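DNA polymerase III, beta subunit (Eubacterium rectale, PDB 3T0P) probably tethers DNA polymerases and other proteins to DNA for processive synthesis, as a ring-shaped head-to-tail homodimeric sliding clamp. Local coordinates at residues V216-I219 and I224-E227. Numbering follows the deposited sequence.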
ATOM      1  N   VAL B 216      29.025  10.245  -6.485  1.00 37.02           N
ATOM      2  CA  VAL B 216      30.103  11.222  -6.257  1.00 36.80           C
ATOM      3  C   VAL B 216      29.480  12.374  -5.456  1.00 41.75           C
ATOM      4  O   VAL B 216      28.417  12.887  -5.810  1.00 41.31           O
ATOM      5  CB  VAL B 216      30.808  11.675  -7.562  1.00 40.15           C
ATOM      6  CG1 VAL B 216      31.953  12.650  -7.257  1.00 41.50           C
ATOM      7  CG2 VAL B 216      31.334  10.470  -8.341  1.00 38.97           C
ATOM      8  N   ILE B 217      30.088  12.716  -4.336  1.00 41.88           N
ATOM      9  CA  ILE B 217      29.546  13.747  -3.450  1.00 42.60           C
ATOM     10  C   ILE B 217      30.510  14.947  -3.371  1.00 48.80           C
ATOM     11  O   ILE B 217      31.711  14.754  -3.223  1.00 49.42           O
ATOM     12  CB  ILE B 217      29.251  13.132  -2.039  1.00 45.39           C
ATOM     13  CG1 ILE B 217      28.192  11.998  -2.141  1.00 44.76           C
ATOM     14  CG2 ILE B 217      28.778  14.203  -1.020  1.00 47.04           C
ATOM     15  CD1 ILE B 217      28.073  11.098  -0.885  1.00 47.88           C
ATOM     16  N   TYR B 218      29.974  16.174  -3.442  1.00 46.02           N
ATOM     17  CA  TYR B 218      30.756  17.409  -3.268  1.00 47.04           C
ATOM     18  C   TYR B 218      30.150  18.208  -2.155  1.00 52.10           C
ATOM     19  O   TYR B 218      28.934  18.391  -2.141  1.00 50.21           O
ATOM     20  CB  TYR B 218      30.788  18.264  -4.551  1.00 48.22           C
ATOM     21  CG  TYR B 218      31.432  17.593  -5.735  1.00 48.73           C
ATOM     22  CD1 TYR B 218      32.809  17.643  -5.925  1.00 51.72           C
ATOM     23  CD2 TYR B 218      30.668  16.889  -6.659  1.00 48.08           C
ATOM     24  CE1 TYR B 218      33.408  17.018  -7.016  1.00 52.62           C
ATOM     25  CE2 TYR B 218      31.256  16.265  -7.754  1.00 49.18           C
ATOM     26  CZ  TYR B 218      32.625  16.343  -7.934  1.00 56.13           C
ATOM     27  OH  TYR B 218      33.206  15.742  -9.020  1.00 57.64           O
ATOM     28  N   ILE B 219      30.980  18.674  -1.218  1.00 51.63           N
ATOM     29  CA  ILE B 219      30.554  19.486  -0.089  1.00 52.52           C
ATOM     30  C   ILE B 219      31.260  20.831  -0.234  1.00 60.10           C
ATOM     31  O   ILE B 219      32.464  20.922  -0.025  1.00 59.59           O
ATOM     32  CB  ILE B 219      30.815  18.758   1.260  1.00 55.74           C
ATOM     33  CG1 ILE B 219      29.981  17.451   1.345  1.00 54.30           C
ATOM     34  CG2 ILE B 219      30.449  19.668   2.396  1.00 58.07           C
ATOM     35  CD1 ILE B 219      30.413  16.434   2.396  1.00 59.14           C
ATOM     36  N   ILE B 224      25.622  20.731  -0.655  1.00 45.73           N
ATOM     37  CA  ILE B 224      26.042  19.352  -0.847  1.00 43.94           C
ATOM     38  C   ILE B 224      25.482  18.942  -2.214  1.00 48.53           C
ATOM     39  O   ILE B 224      24.346  19.280  -2.532  1.00 49.03           O
ATOM     40  CB  ILE B 224      25.667  18.385   0.294  1.00 45.38           C
ATOM     41  CG1 ILE B 224      26.301  16.984   0.057  1.00 45.08           C
ATOM     42  CG2 ILE B 224      24.136  18.314   0.536  1.00 43.88           C
ATOM     43  CD1 ILE B 224      26.416  16.093   1.358  1.00 45.71           C
ATOM     44  N   VAL B 225      26.303  18.275  -3.027  1.00 44.68           N
ATOM     45  CA  VAL B 225      25.958  17.796  -4.367  1.00 42.46           C
ATOM     46  C   VAL B 225      26.201  16.284  -4.416  1.00 45.57           C
ATOM     47  O   VAL B 225      27.241  15.808  -3.974  1.00 45.77           O
ATOM     48  CB  VAL B 225      26.760  18.557  -5.469  1.00 45.90           C
ATOM     49  CG1 VAL B 225      26.443  18.033  -6.873  1.00 43.77           C
ATOM     50  CG2 VAL B 225      26.538  20.072  -5.379  1.00 46.05           C
ATOM     51  N   PHE B 226      25.213  15.540  -4.911  1.00 41.19           N
ATOM     52  CA  PHE B 226      25.255  14.104  -5.138  1.00 39.71           C
ATOM     53  C   PHE B 226      25.119  13.859  -6.618  1.00 45.51           C
ATOM     54  O   PHE B 226      24.167  14.347  -7.208  1.00 44.00           O
ATOM     55  CB  PHE B 226      24.102  13.383  -4.407  1.00 39.29           C
ATOM     56  CG  PHE B 226      24.047  13.568  -2.920  1.00 40.35           C
ATOM     57  CD1 PHE B 226      23.381  14.657  -2.362  1.00 42.78           C
ATOM     58  CD2 PHE B 226      24.602  12.624  -2.066  1.00 41.11           C
ATOM     59  CE1 PHE B 226      23.318  14.818  -0.979  1.00 42.19           C
ATOM     60  CE2 PHE B 226      24.529  12.785  -0.691  1.00 43.42           C
ATOM     61  CZ  PHE B 226      23.898  13.887  -0.158  1.00 41.27           C
ATOM     62  N   GLU B 227      26.060  13.129  -7.229  1.00 43.84           N
ATOM     63  CA  GLU B 227      25.963  12.751  -8.643  1.00 43.69           C
ATOM     64  C   GLU B 227      25.941  11.248  -8.766  1.00 46.45           C
ATOM     65  O   GLU B 227      26.747  10.576  -8.149  1.00 46.34           O
ATOM     66  CB  GLU B 227      27.106  13.288  -9.502  1.00 45.42           C
ATOM     67  CG  GLU B 227      27.526  14.714  -9.257  1.00 62.70           C
ATOM     68  CD  GLU B 227      28.512  15.115 -10.332  1.00 97.15           C
ATOM     69  OE1 GLU B 227      29.514  14.389 -10.514  1.00 82.18           O
ATOM     70  OE2 GLU B 227      28.201  16.059 -11.089  1.00103.60           O
TER
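Ile217 and Phe226 form a non-hydrogen-bonded pair of an antiparallel beta hairpin in the central domain of the sliding clamp. Ile217 CG1 lies 3.6 Å from Phe226 CD2, and the two side chains run side by side in the same direction. With CG1 anti to the carbonyl carbon (chi1 -61°), the CG1-CD1 arm follows the ring carbons CD2 and CE2. The other branch, CG2, turns to Ile224 and meets its CD1 at 3.8 Å. Ile224 CD1 also touches Ile219 CG1, again at 3.8 Å, and so sits against both isoleucines of the partner strand. Replacing Ile217 with an alanine removes CG1, CG2 and CD1; this is likely to open a gap beside the Phe226 ring and leave Ile224 CD1 with Ile219 as its remaining side-chain neighbour on segment 216-219.

The other face of the hairpin carries Val216, Tyr218, Val225 and Glu227. Two hydrogen-bonded pairs, Val216 with Glu227 and Tyr218 with Val225, fix the register. Val216 N to Glu227 O, Glu227 N to Val216 O, Tyr218 N to Val225 O and Val225 N to Tyr218 O are all 2.8 Å. Between them, Ile217 CA makes a CA-H...O contact of 3.1 Å with Val225 O, which already accepts the N-H of Tyr218.

Strands 127-131 and 231-236 flank the hairpin in the same sheet. Ile219 and Ile224 also pack on strand 187-196 of another sheet, so this apolar face joins two sheets of the clamp. On the opposite face, Glu227 OE2 forms a salt bridge with Arg124 NH2, and Tyr218 and Val225 also touch Arg124. The other carboxylate oxygen, Glu227 OE1, lies in the plane of the Tyr218 ring at its edge, 3.8 Å from CE2, with the carboxylate turned 83° from the ring.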